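Local coordinates for cytochrome P450 monooxygenase (Rhodococcus sp. ECU0066, PDB 6KBH), which probably acts as a self-sufficient cytochrome P450 monooxygenase, relaying electrons from a flavin mononucleotide through a [2Fe-2S] cluster to its heme, at residues V156-R161 / I405-E409; G171-D177 / D437-W443; A576-V582 / G654-C660. Residues are numbered along the deposited sequence.

Overall arrangement
After the earlier helices and strands of the heme domain come helix 153-164 and then strand 172-174 in close succession. Contact 1 opens on the helix and closes a loop with 243 residues between its ends when helix 396-413 packs against it. Contact 2 opens on the strand and closes later, at strand 440-442. The two loops therefore cross instead of nesting, and together they bind two consecutive elements to the end of the P450 fold; the centres of contact 1 and contact 2 lie about 16 Å apart. Contact 3 follows in series and closes a shorter loop in the nucleotide-binding part of the reductase, between strands 578-584 and 655-661, with its centre about 55 Å from that of contact 1 and about 65 Å from that of contact 2.

Contact 1: residues V156-R161 / I405-E409; sequences VRRLTR and IFLEE
Both segments are helical throughout, and their local axes cross at -50° with a closest approach of 10.1 Å. The CA atoms of Arg157 and Ile405 lie 6.8 Å apart, those of Thr160 and Phe406 6.4 Å, and those of Arg161 and Glu409 7.7 Å. Ile405 opens the second segment by pointing straight at the other helix: its CD1 meets Val156 CG1 at 3.6 Å, and its CG2 meets Arg157 CG at 3.6 Å while also lying over one face of that guanidinium. Phe406 starts out sideways, but its ring (chi1 m) swings in until CE1 is 3.1 Å from Thr160 OG1, which sits at the ring edge. That hydroxyl is already spent on its own helix, donating to Val156 O at 2.7 Å, so the threonine can face an aromatic neighbour. Glu408, chi1 p, turns its carboxylate to Arg157, an extended arginine (m, t, t), in a salt bridge: Glu408 OE2 accepts from Arg157 NH1 at 2.8 Å and from NH2 at 2.7 Å, though the place of NH2 is less sure. Glu409 is extended (t, t) and forms a second salt bridge; its OE2 takes an almost straight hydrogen bond from Arg161 NE at 3.0 Å, and its OE1 rests 3.1 Å from Thr160 CG2. Its strongest partner, however, is Arg413, one turn on. The pairing corresponds to the D and L helices of the P450 core. Helix 183-192 packs on Leu159 and Phe406, helix 284-300 touches Phe406 and Leu407, and helix 315-325 meets Leu407 and Glu408.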
loop_
_atom_site.group_PDB
_atom_site.type_symbol
_atom_site.label_atom_id
_atom_site.label_comp_id
_atom_site.label_asym_id
_atom_site.label_seq_id
_atom_site.Cartn_x
_atom_site.Cartn_y
_atom_site.Cartn_z
ATOM N N VAL A 156 19.122 4.606 -2.455
ATOM C CA VAL A 156 18.874 4.359 -1.039
ATOM C C VAL A 156 19.493 3.036 -0.604
ATOM O O VAL A 156 19.966 2.907 0.532
ATOM C CB VAL A 156 17.362 4.417 -0.748
ATOM C CG1 VAL A 156 16.593 3.608 -1.770
ATOM C CG2 VAL A 156 17.058 3.929 0.664
ATOM N N ARG A 157 19.514 2.038 -1.490
ATOM C CA ARG A 157 20.190 0.786 -1.167
ATOM C C ARG A 157 21.688 1.004 -0.989
ATOM O O ARG A 157 22.312 0.399 -0.108
ATOM C CB ARG A 157 19.920 -0.252 -2.255
ATOM C CG ARG A 157 18.495 -0.775 -2.271
ATOM C CD ARG A 157 18.318 -1.854 -3.321
ATOM N NE ARG A 157 16.980 -2.429 -3.283
ATOM C CZ ARG A 157 16.617 -3.410 -2.464
ATOM N NH1 ARG A 157 17.495 -3.922 -1.611
ATOM N NH2 ARG A 157 15.377 -3.876 -2.496
ATOM N N ARG A 158 22.282 1.858 -1.826
ATOM C CA ARG A 158 23.688 2.217 -1.657
ATOM C C ARG A 158 23.920 2.888 -0.309
ATOM O O ARG A 158 24.818 2.500 0.446
ATOM C CB ARG A 158 24.135 3.130 -2.801
ATOM C CG ARG A 158 25.592 3.569 -2.721
ATOM C CD ARG A 158 25.971 4.491 -3.876
ATOM N NE ARG A 158 25.394 5.827 -3.742
ATOM C CZ ARG A 158 25.940 6.810 -3.032
ATOM N NH1 ARG A 158 27.079 6.610 -2.383
ATOM N NH2 ARG A 158 25.346 7.995 -2.969
ATOM N N LEU A 159 23.104 3.894 0.017
ATOM C CA LEU A 159 23.315 4.656 1.244
ATOM C C LEU A 159 22.996 3.827 2.483
ATOM O O LEU A 159 23.660 3.971 3.516
ATOM C CB LEU A 159 22.474 5.930 1.220
ATOM C CG LEU A 159 22.907 6.980 0.198
ATOM C CD1 LEU A 159 21.883 8.094 0.109
ATOM C CD2 LEU A 159 24.276 7.535 0.560
ATOM N N THR A 160 21.980 2.965 2.407
ATOM C CA THR A 160 21.649 2.124 3.553
ATOM C C THR A 160 22.805 1.199 3.914
ATOM O O THR A 160 23.025 0.916 5.098
ATOM C CB THR A 160 20.377 1.318 3.271
ATOM O OG1 THR A 160 19.284 2.216 3.045
ATOM C CG2 THR A 160 20.032 0.419 4.448
ATOM N N ARG A 161 23.578 0.752 2.920
ATOM C CA ARG A 161 24.675 -0.167 3.198
ATOM C C ARG A 161 25.976 0.550 3.534
ATOM O O ARG A 161 26.713 0.101 4.422
ATOM C CB ARG A 161 24.902 -1.113 2.022
ATOM C CG ARG A 161 26.316 -1.674 1.981
ATOM C CD ARG A 161 26.341 -2.925 1.147
ATOM N NE ARG A 161 25.091 -3.662 1.341
ATOM C CZ ARG A 161 24.572 -4.501 0.459
ATOM N NH1 ARG A 161 25.196 -4.714 -0.690
ATOM N NH2 ARG A 161 23.425 -5.127 0.705
ATOM N N ILE A 405 13.635 -1.068 2.889
ATOM C CA ILE A 405 15.009 -1.479 2.609
ATOM C C ILE A 405 15.867 -1.454 3.870
ATOM O O ILE A 405 16.714 -2.337 4.067
ATOM C CB ILE A 405 15.614 -0.635 1.470
ATOM C CG1 ILE A 405 14.637 -0.485 0.332
ATOM C CG2 ILE A 405 16.830 -1.330 0.922
ATOM C CD1 ILE A 405 14.856 0.740 -0.502
ATOM N N PHE A 406 15.717 -0.413 4.689
ATOM C CA PHE A 406 16.337 -0.438 6.002
ATOM C C PHE A 406 16.074 -1.772 6.683
ATOM O O PHE A 406 16.999 -2.442 7.169
ATOM C CB PHE A 406 15.803 0.688 6.894
ATOM C CG PHE A 406 16.096 2.086 6.423
ATOM C CD1 PHE A 406 17.083 2.329 5.481
ATOM C CD2 PHE A 406 15.406 3.162 6.954
ATOM C CE1 PHE A 406 17.349 3.623 5.068
ATOM C CE2 PHE A 406 15.669 4.459 6.546
ATOM C CZ PHE A 406 16.645 4.686 5.603
ATOM N N LEU A 407 14.808 -2.161 6.726
ATOM C CA LEU A 407 14.385 -3.381 7.382
ATOM C C LEU A 407 14.613 -4.625 6.535
ATOM O O LEU A 407 14.349 -5.729 7.016
ATOM C CB LEU A 407 12.908 -3.281 7.777
ATOM C CG LEU A 407 12.354 -4.372 8.698
ATOM C CD1 LEU A 407 13.138 -4.421 10.008
ATOM C CD2 LEU A 407 10.867 -4.187 8.946
ATOM N N GLU A 408 15.090 -4.518 5.295
ATOM C CA GLU A 408 15.497 -5.804 4.746
ATOM C C GLU A 408 16.979 -6.061 4.979
ATOM O O GLU A 408 17.352 -7.183 5.332
ATOM C CB GLU A 408 15.131 -5.949 3.258
ATOM C CG GLU A 408 15.808 -5.058 2.251
ATOM C CD GLU A 408 15.948 -5.750 0.898
ATOM O OE1 GLU A 408 16.528 -6.857 0.849
ATOM O OE2 GLU A 408 15.492 -5.184 -0.116
ATOM N N GLU A 409 17.826 -5.035 4.867
ATOM C CA GLU A 409 19.251 -5.251 5.092
ATOM C C GLU A 409 19.537 -5.687 6.525
ATOM O O GLU A 409 20.358 -6.583 6.753
ATOM C CB GLU A 409 20.052 -3.995 4.760
ATOM C CG GLU A 409 21.542 -4.286 4.765
ATOM C CD GLU A 409 22.388 -3.184 4.173
ATOM O OE1 GLU A 409 21.867 -2.072 3.958
ATOM O OE2 GLU A 409 23.582 -3.443 3.907
#

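Contact 2: residues G171-D177 / D437-W443; sequences GHVDLVD and DHVWVRW
Trp443 lays its indole over Gly171, whose CA sits 3.4 Å from the centroid of the six-membered ring and 15° off its normal, a CH-pi contact. Gly171 has phi/psi 74/9, and a CB there would run into Trp443 O. From this point strands 172-174 and 440-442 run antiparallel, 5.0 Å apart at an angle of 162°. Val173 and Val441 form the hydrogen-bonded pair: Val173 N donates to Val441 O at 3.2 Å and Val441 N to Val173 O at 3.1 Å. His172-Arg442 and Asp174-Trp440 are the flanking non-hydrogen-bonded pairs, and the ladder is extended by Trp443 N to Gly171 O at 2.9 Å and Leu175 N to Val439 O at 3.0 Å. Val173 (chi1 p) brings CG1 to 3.5 Å from Val441 CG2 (chi1 m) and 3.3 Å from Trp443 CZ3, and Leu175 CG lies 3.6 Å from Val441 CG2. On the other face, beside His172, Trp440 (chi1 m) spreads its six-membered ring over Asp174 CB, 3.4 Å from CB to centroid. In this small antiparallel sheet of the P450 domain, strand 440-442 lies between strands 172-174 and 418-419, with helix 284-300 against Leu175, Val176, Val439 and Val441. Asp174 (chi1 t) is the N-cap of helix 175-180: its OD2 accepts from Asp177 N at 2.8 Å and, weakly, from His438 ND1 at 3.1 Å, while OD1 accepts from Val439 N at 2.8 Å. A single carboxylate thus holds the end of strand 172-174, the helix start and the chain at His438-Val439.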
loop_
_atom_site.group_PDB
_atom_site.type_symbol
_atom_site.label_atom_id
_atom_site.label_comp_id
_atom_site.label_asym_id
_atom_site.label_seq_id
_atom_site.Cartn_x
_atom_site.Cartn_y
_atom_site.Cartn_z
ATOM N N GLY A 171 29.334 -5.748 16.848
ATOM C CA GLY A 171 28.393 -6.425 17.714
ATOM C C GLY A 171 27.595 -5.506 18.606
ATOM O O GLY A 171 26.892 -5.991 19.499
ATOM N N HIS A 172 27.677 -4.194 18.392
ATOM C CA HIS A 172 27.121 -3.219 19.320
ATOM C C HIS A 172 27.085 -1.862 18.632
ATOM O O HIS A 172 28.114 -1.395 18.134
ATOM C CB HIS A 172 27.966 -3.173 20.600
ATOM C CG HIS A 172 27.840 -1.896 21.373
ATOM N ND1 HIS A 172 28.688 -0.826 21.183
ATOM C CD2 HIS A 172 26.981 -1.527 22.352
ATOM C CE1 HIS A 172 28.348 0.152 22.004
ATOM N NE2 HIS A 172 27.316 -0.248 22.724
ATOM N N VAL A 173 25.908 -1.235 18.603
ATOM C CA VAL A 173 25.731 0.034 17.906
ATOM C C VAL A 173 24.457 0.681 18.422
ATOM O O VAL A 173 23.511 -0.007 18.812
ATOM C CB VAL A 173 25.681 -0.175 16.368
ATOM C CG1 VAL A 173 24.630 -1.195 16.005
ATOM C CG2 VAL A 173 25.406 1.131 15.637
ATOM N N ASP A 174 24.441 2.013 18.449
ATOM C CA ASP A 174 23.188 2.755 18.480
ATOM C C ASP A 174 22.734 2.925 17.042
ATOM O O ASP A 174 23.327 3.701 16.285
ATOM C CB ASP A 174 23.324 4.117 19.149
ATOM C CG ASP A 174 22.064 4.950 18.995
ATOM O OD1 ASP A 174 20.973 4.408 19.271
ATOM O OD2 ASP A 174 22.158 6.130 18.597
ATOM N N LEU A 175 21.687 2.196 16.666
ATOM C CA LEU A 175 21.186 2.292 15.302
ATOM C C LEU A 175 20.820 3.731 14.951
ATOM O O LEU A 175 21.152 4.209 13.860
ATOM C CB LEU A 175 19.991 1.354 15.131
ATOM C CG LEU A 175 20.213 -0.153 15.294
ATOM C CD1 LEU A 175 18.906 -0.923 15.171
ATOM C CD2 LEU A 175 21.236 -0.669 14.292
ATOM N N VAL A 176 20.203 4.454 15.893
ATOM C CA VAL A 176 19.693 5.800 15.617
ATOM C C VAL A 176 20.814 6.711 15.125
ATOM O O VAL A 176 20.787 7.201 13.992
ATOM C CB VAL A 176 19.008 6.389 16.864
ATOM C CG1 VAL A 176 18.607 7.840 16.617
ATOM C CG2 VAL A 176 17.797 5.562 17.255
ATOM N N ASP A 177 21.823 6.938 15.969
ATOM C CA ASP A 177 22.831 7.947 15.656
ATOM C C ASP A 177 23.702 7.530 14.480
ATOM O O ASP A 177 24.044 8.359 13.630
ATOM C CB ASP A 177 23.702 8.225 16.881
ATOM C CG ASP A 177 23.058 9.200 17.842
ATOM O OD1 ASP A 177 22.307 10.085 17.380
ATOM O OD2 ASP A 177 23.310 9.080 19.057
ATOM N N ASP A 437 15.493 8.581 21.233
ATOM C CA ASP A 437 16.814 9.183 21.116
ATOM C C ASP A 437 17.838 8.148 20.676
ATOM O O ASP A 437 18.752 8.454 19.901
ATOM C CB ASP A 437 17.225 9.810 22.450
ATOM C CG ASP A 437 16.319 10.950 22.857
ATOM O OD1 ASP A 437 15.709 11.570 21.962
ATOM O OD2 ASP A 437 16.219 11.228 24.070
ATOM N N HIS A 438 17.693 6.914 21.155
ATOM C CA HIS A 438 18.629 5.850 20.835
ATOM C C HIS A 438 17.905 4.515 20.860
ATOM O O HIS A 438 16.940 4.326 21.605
ATOM C CB HIS A 438 19.802 5.796 21.822
ATOM C CG HIS A 438 20.496 7.106 22.010
ATOM N ND1 HIS A 438 21.143 7.758 20.984
ATOM C CD2 HIS A 438 20.636 7.889 23.105
ATOM C CE1 HIS A 438 21.657 8.887 21.439
ATOM N NE2 HIS A 438 21.364 8.991 22.723
ATOM N N VAL A 439 18.386 3.592 20.034
ATOM C CA VAL A 439 18.070 2.178 20.165
ATOM C C VAL A 439 19.404 1.434 20.155
ATOM O O VAL A 439 20.207 1.595 19.229
ATOM C CB VAL A 439 17.090 1.688 19.074
ATOM C CG1 VAL A 439 17.772 1.283 17.788
ATOM C CG2 VAL A 439 16.227 0.554 19.597
ATOM N N TRP A 440 19.687 0.718 21.239
ATOM C CA TRP A 440 20.978 0.074 21.437
ATOM C C TRP A 440 20.817 -1.416 21.181
ATOM O O TRP A 440 19.979 -2.072 21.811
ATOM C CB TRP A 440 21.512 0.334 22.846
ATOM C CG TRP A 440 21.899 1.768 23.092
ATOM C CD1 TRP A 440 21.177 2.707 23.771
ATOM C CD2 TRP A 440 23.101 2.423 22.660
ATOM N NE1 TRP A 440 21.851 3.904 23.787
ATOM C CE2 TRP A 440 23.035 3.757 23.114
ATOM C CE3 TRP A 440 24.225 2.012 21.935
ATOM C CZ2 TRP A 440 24.050 4.682 22.865
ATOM C CZ3 TRP A 440 25.233 2.932 21.693
ATOM C CH2 TRP A 440 25.136 4.251 22.155
ATOM N N VAL A 441 21.612 -1.947 20.259
ATOM C CA VAL A 441 21.453 -3.318 19.796
ATOM C C VAL A 441 22.792 -4.037 19.869
ATOM O O VAL A 441 23.839 -3.475 19.528
ATOM C CB VAL A 441 20.881 -3.370 18.365
ATOM C CG1 VAL A 441 19.470 -2.810 18.343
ATOM C CG2 VAL A 441 21.764 -2.600 17.413
ATOM N N ARG A 442 22.749 -5.280 20.333
ATOM C CA ARG A 442 23.887 -6.181 20.338
ATOM C C ARG A 442 23.681 -7.270 19.292
ATOM O O ARG A 442 22.557 -7.546 18.866
ATOM C CB ARG A 442 24.076 -6.817 21.721
ATOM C CG ARG A 442 23.025 -7.868 22.008
ATOM C CD ARG A 442 23.361 -8.797 23.163
ATOM N NE ARG A 442 23.776 -8.090 24.365
ATOM C CZ ARG A 442 23.169 -8.213 25.541
ATOM N NH1 ARG A 442 22.112 -9.006 25.663
ATOM N NH2 ARG A 442 23.611 -7.537 26.591
ATOM N N TRP A 443 24.787 -7.881 18.876
ATOM C CA TRP A 443 24.749 -9.088 18.059
ATOM C C TRP A 443 26.113 -9.760 18.139
ATOM O O TRP A 443 27.088 -9.176 18.618
ATOM C CB TRP A 443 24.363 -8.793 16.604
ATOM C CG TRP A 443 25.432 -8.119 15.805
ATOM C CD1 TRP A 443 26.374 -8.714 15.017
ATOM C CD2 TRP A 443 25.661 -6.713 15.711
ATOM N NE1 TRP A 443 27.181 -7.761 14.441
ATOM C CE2 TRP A 443 26.759 -6.524 14.851
ATOM C CE3 TRP A 443 25.045 -5.594 16.274
ATOM C CZ2 TRP A 443 27.253 -5.261 14.546
ATOM C CZ3 TRP A 443 25.536 -4.349 15.968
ATOM C CH2 TRP A 443 26.627 -4.188 15.113
#

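Contact 3: residues A576-V582 / G654-C660; sequences AKRYVFV and GTQVYSC
Strands 578-582 and 655-660 run parallel, in step residue for residue, 4.7 Å apart at closest and at 31° to one another; Tyr579 pairs with Gln656 (CA to CA 5.1 Å) and Val582 with Ser659 (5.0 Å). Two good backbone bonds set the register, Gln656 N to Arg578 O at 3.0 Å and Val580 N to Gln656 O at 3.1 Å. Toward the C-terminal end the bonds weaken: Val582 N to Tyr658 O is 3.5 Å and Cys660 N to Val582 O 3.4 Å. Tyr579, Phe581, Gln656 and Tyr658, all chi1 m, share one face. There Tyr579 CD1 comes 4.1 Å from Tyr658 CE1, helix 588-601 touches Tyr579, Phe581 and Tyr658, and His682 stacks on Tyr658. Tyr658 OH bonds to Asp573 N and only weakly to Gln656 OE1, 2.5 Å away. On the other face, Val580 CG2 (chi1 m) lies 3.4 Å from Val657 CG2 (chi1 t). Val582 (p) sets CG1 3.2 Å from Ser659 CB (chi1 p). Arg578 runs out as t, t, p, which returns its guanidinium to Thr655 (m): NE and NH2 both donate to Thr655 OG1, at 3.2 and 3.0 Å. In the parallel, Rossmann-like sheet of the ferredoxin-reductase family, strand 578-584 is the middle strand and 655-661 its neighbour toward edge strand 681-685. Cys660, chi1 t, carries its side chain to about 7 Å from the FMN, beside Phe686. Chemically, polar bonds clasp the strand starts, rings and Gln656 share one face, valines pack beside Arg578, Thr655 and Ser659 on the other, and the strand delivers Cys660 toward the flavin.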
loop_
_atom_site.group_PDB
_atom_site.type_symbol
_atom_site.label_atom_id
_atom_site.label_comp_id
_atom_site.label_asym_id
_atom_site.label_seq_id
_atom_site.Cartn_x
_atom_site.Cartn_y
_atom_site.Cartn_z
ATOM N N ALA A 576 -28.547 -26.385 -10.897
ATOM C CA ALA A 576 -28.893 -26.616 -12.289
ATOM C C ALA A 576 -29.203 -28.096 -12.517
ATOM O O ALA A 576 -28.773 -28.975 -11.766
ATOM C CB ALA A 576 -27.761 -26.151 -13.205
ATOM N N LYS A 577 -29.966 -28.361 -13.574
ATOM C CA LYS A 577 -30.388 -29.724 -13.888
ATOM C C LYS A 577 -29.204 -30.604 -14.269
ATOM O O LYS A 577 -29.041 -31.715 -13.745
ATOM C CB LYS A 577 -31.430 -29.651 -15.005
ATOM C CG LYS A 577 -31.312 -30.569 -16.230
ATOM C CD LYS A 577 -31.398 -32.056 -15.901
ATOM C CE LYS A 577 -31.335 -32.903 -17.185
ATOM N NZ LYS A 577 -30.062 -32.767 -17.935
ATOM N N ARG A 578 -28.394 -30.139 -15.214
ATOM C CA ARG A 578 -27.308 -30.918 -15.784
ATOM C C ARG A 578 -26.184 -29.960 -16.131
ATOM O O ARG A 578 -26.389 -28.753 -16.300
ATOM C CB ARG A 578 -27.765 -31.708 -17.018
ATOM C CG ARG A 578 -26.680 -32.455 -17.803
ATOM C CD ARG A 578 -27.311 -33.305 -18.891
ATOM N NE ARG A 578 -27.905 -32.516 -19.966
ATOM C CZ ARG A 578 -27.578 -32.621 -21.253
ATOM N NH1 ARG A 578 -26.662 -33.492 -21.648
ATOM N NH2 ARG A 578 -28.184 -31.859 -22.153
ATOM N N TYR A 579 -24.981 -30.504 -16.190
ATOM C CA TYR A 579 -23.815 -29.738 -16.573
ATOM C C TYR A 579 -23.166 -30.459 -17.733
ATOM O O TYR A 579 -22.885 -31.653 -17.641
ATOM C CB TYR A 579 -22.863 -29.607 -15.386
ATOM C CG TYR A 579 -23.641 -29.455 -14.105
ATOM C CD1 TYR A 579 -24.132 -28.217 -13.729
ATOM C CD2 TYR A 579 -23.959 -30.553 -13.315
ATOM C CE1 TYR A 579 -24.879 -28.065 -12.584
ATOM C CE2 TYR A 579 -24.709 -30.410 -12.165
ATOM C CZ TYR A 579 -25.166 -29.165 -11.804
ATOM O OH TYR A 579 -25.911 -29.035 -10.655
ATOM N N VAL A 580 -22.952 -29.762 -18.834
ATOM C CA VAL A 580 -22.105 -30.294 -19.883
ATOM C C VAL A 580 -20.911 -29.369 -19.940
ATOM O O VAL A 580 -21.074 -28.145 -19.931
ATOM C CB VAL A 580 -22.828 -30.439 -21.232
ATOM C CG1 VAL A 580 -24.084 -31.283 -21.027
ATOM C CG2 VAL A 580 -23.052 -29.093 -21.961
ATOM N N PHE A 581 -19.716 -29.941 -19.875
ATOM C CA PHE A 581 -18.479 -29.181 -19.802
ATOM C C PHE A 581 -17.761 -29.362 -21.132
ATOM O O PHE A 581 -17.640 -30.485 -21.617
ATOM C CB PHE A 581 -17.598 -29.679 -18.654
ATOM C CG PHE A 581 -18.310 -29.839 -17.325
ATOM C CD1 PHE A 581 -18.949 -31.020 -16.991
ATOM C CD2 PHE A 581 -18.314 -28.802 -16.398
ATOM C CE1 PHE A 581 -19.579 -31.170 -15.770
ATOM C CE2 PHE A 581 -18.947 -28.937 -15.171
ATOM C CZ PHE A 581 -19.580 -30.123 -14.850
ATOM N N VAL A 582 -17.320 -28.274 -21.739
ATOM C CA VAL A 582 -16.465 -28.348 -22.913
ATOM C C VAL A 582 -15.142 -27.707 -22.531
ATOM O O VAL A 582 -15.113 -26.722 -21.791
ATOM C CB VAL A 582 -17.089 -27.702 -24.161
ATOM C CG1 VAL A 582 -17.322 -26.248 -23.945
ATOM C CG2 VAL A 582 -16.219 -27.966 -25.387
ATOM N N GLY A 654 -33.210 -27.225 -18.518
ATOM C CA GLY A 654 -32.382 -27.317 -17.328
ATOM C C GLY A 654 -30.885 -27.253 -17.558
ATOM O O GLY A 654 -30.144 -26.831 -16.664
ATOM N N THR A 655 -30.417 -27.662 -18.738
ATOM C CA THR A 655 -28.983 -27.808 -18.970
ATOM C C THR A 655 -28.246 -26.477 -18.833
ATOM O O THR A 655 -28.686 -25.442 -19.345
ATOM C CB THR A 655 -28.717 -28.393 -20.360
ATOM O OG1 THR A 655 -29.313 -29.693 -20.463
ATOM C CG2 THR A 655 -27.219 -28.509 -20.616
ATOM N N GLN A 656 -27.120 -26.519 -18.118
ATOM C CA GLN A 656 -26.114 -25.469 -18.087
ATOM C C GLN A 656 -24.821 -25.967 -18.718
ATOM O O GLN A 656 -24.585 -27.174 -18.837
ATOM C CB GLN A 656 -25.834 -24.994 -16.653
ATOM C CG GLN A 656 -26.811 -23.971 -16.109
ATOM C CD GLN A 656 -26.361 -23.412 -14.774
ATOM O OE1 GLN A 656 -25.373 -23.872 -14.198
ATOM N NE2 GLN A 656 -27.083 -22.418 -14.271
ATOM N N VAL A 657 -23.984 -25.014 -19.137
ATOM C CA VAL A 657 -22.694 -25.320 -19.761
ATOM C C VAL A 657 -21.633 -24.373 -19.198
ATOM O O VAL A 657 -21.706 -23.154 -19.417
ATOM C CB VAL A 657 -22.740 -25.174 -21.300
ATOM C CG1 VAL A 657 -21.417 -25.661 -21.924
ATOM C CG2 VAL A 657 -23.960 -25.825 -21.962
ATOM N N TYR A 658 -20.643 -24.923 -18.500
ATOM C CA TYR A 658 -19.437 -24.175 -18.179
ATOM C C TYR A 658 -18.300 -24.643 -19.073
ATOM O O TYR A 658 -18.231 -25.819 -19.448
ATOM C CB TYR A 658 -19.031 -24.308 -16.711
ATOM C CG TYR A 658 -20.141 -24.022 -15.743
ATOM C CD1 TYR A 658 -21.148 -24.944 -15.521
ATOM C CD2 TYR A 658 -20.178 -22.829 -15.052
ATOM C CE1 TYR A 658 -22.157 -24.690 -14.644
ATOM C CE2 TYR A 658 -21.192 -22.558 -14.169
ATOM C CZ TYR A 658 -22.180 -23.499 -13.969
ATOM O OH TYR A 658 -23.208 -23.261 -13.088
ATOM N N SER A 659 -17.410 -23.710 -19.415
ATOM C CA SER A 659 -16.413 -24.011 -20.423
ATOM C C SER A 659 -15.204 -23.109 -20.278
ATOM O O SER A 659 -15.296 -21.988 -19.774
ATOM C CB SER A 659 -17.000 -23.858 -21.819
ATOM O OG SER A 659 -17.282 -22.495 -22.115
ATOM N N CYS A 660 -14.066 -23.610 -20.764
ATOM C CA CYS A 660 -12.798 -22.940 -20.526
ATOM C C CYS A 660 -11.725 -23.443 -21.481
ATOM O O CYS A 660 -11.542 -24.654 -21.636
ATOM C CB CYS A 660 -12.376 -23.145 -19.072
ATOM S SG CYS A 660 -10.756 -22.514 -18.699
#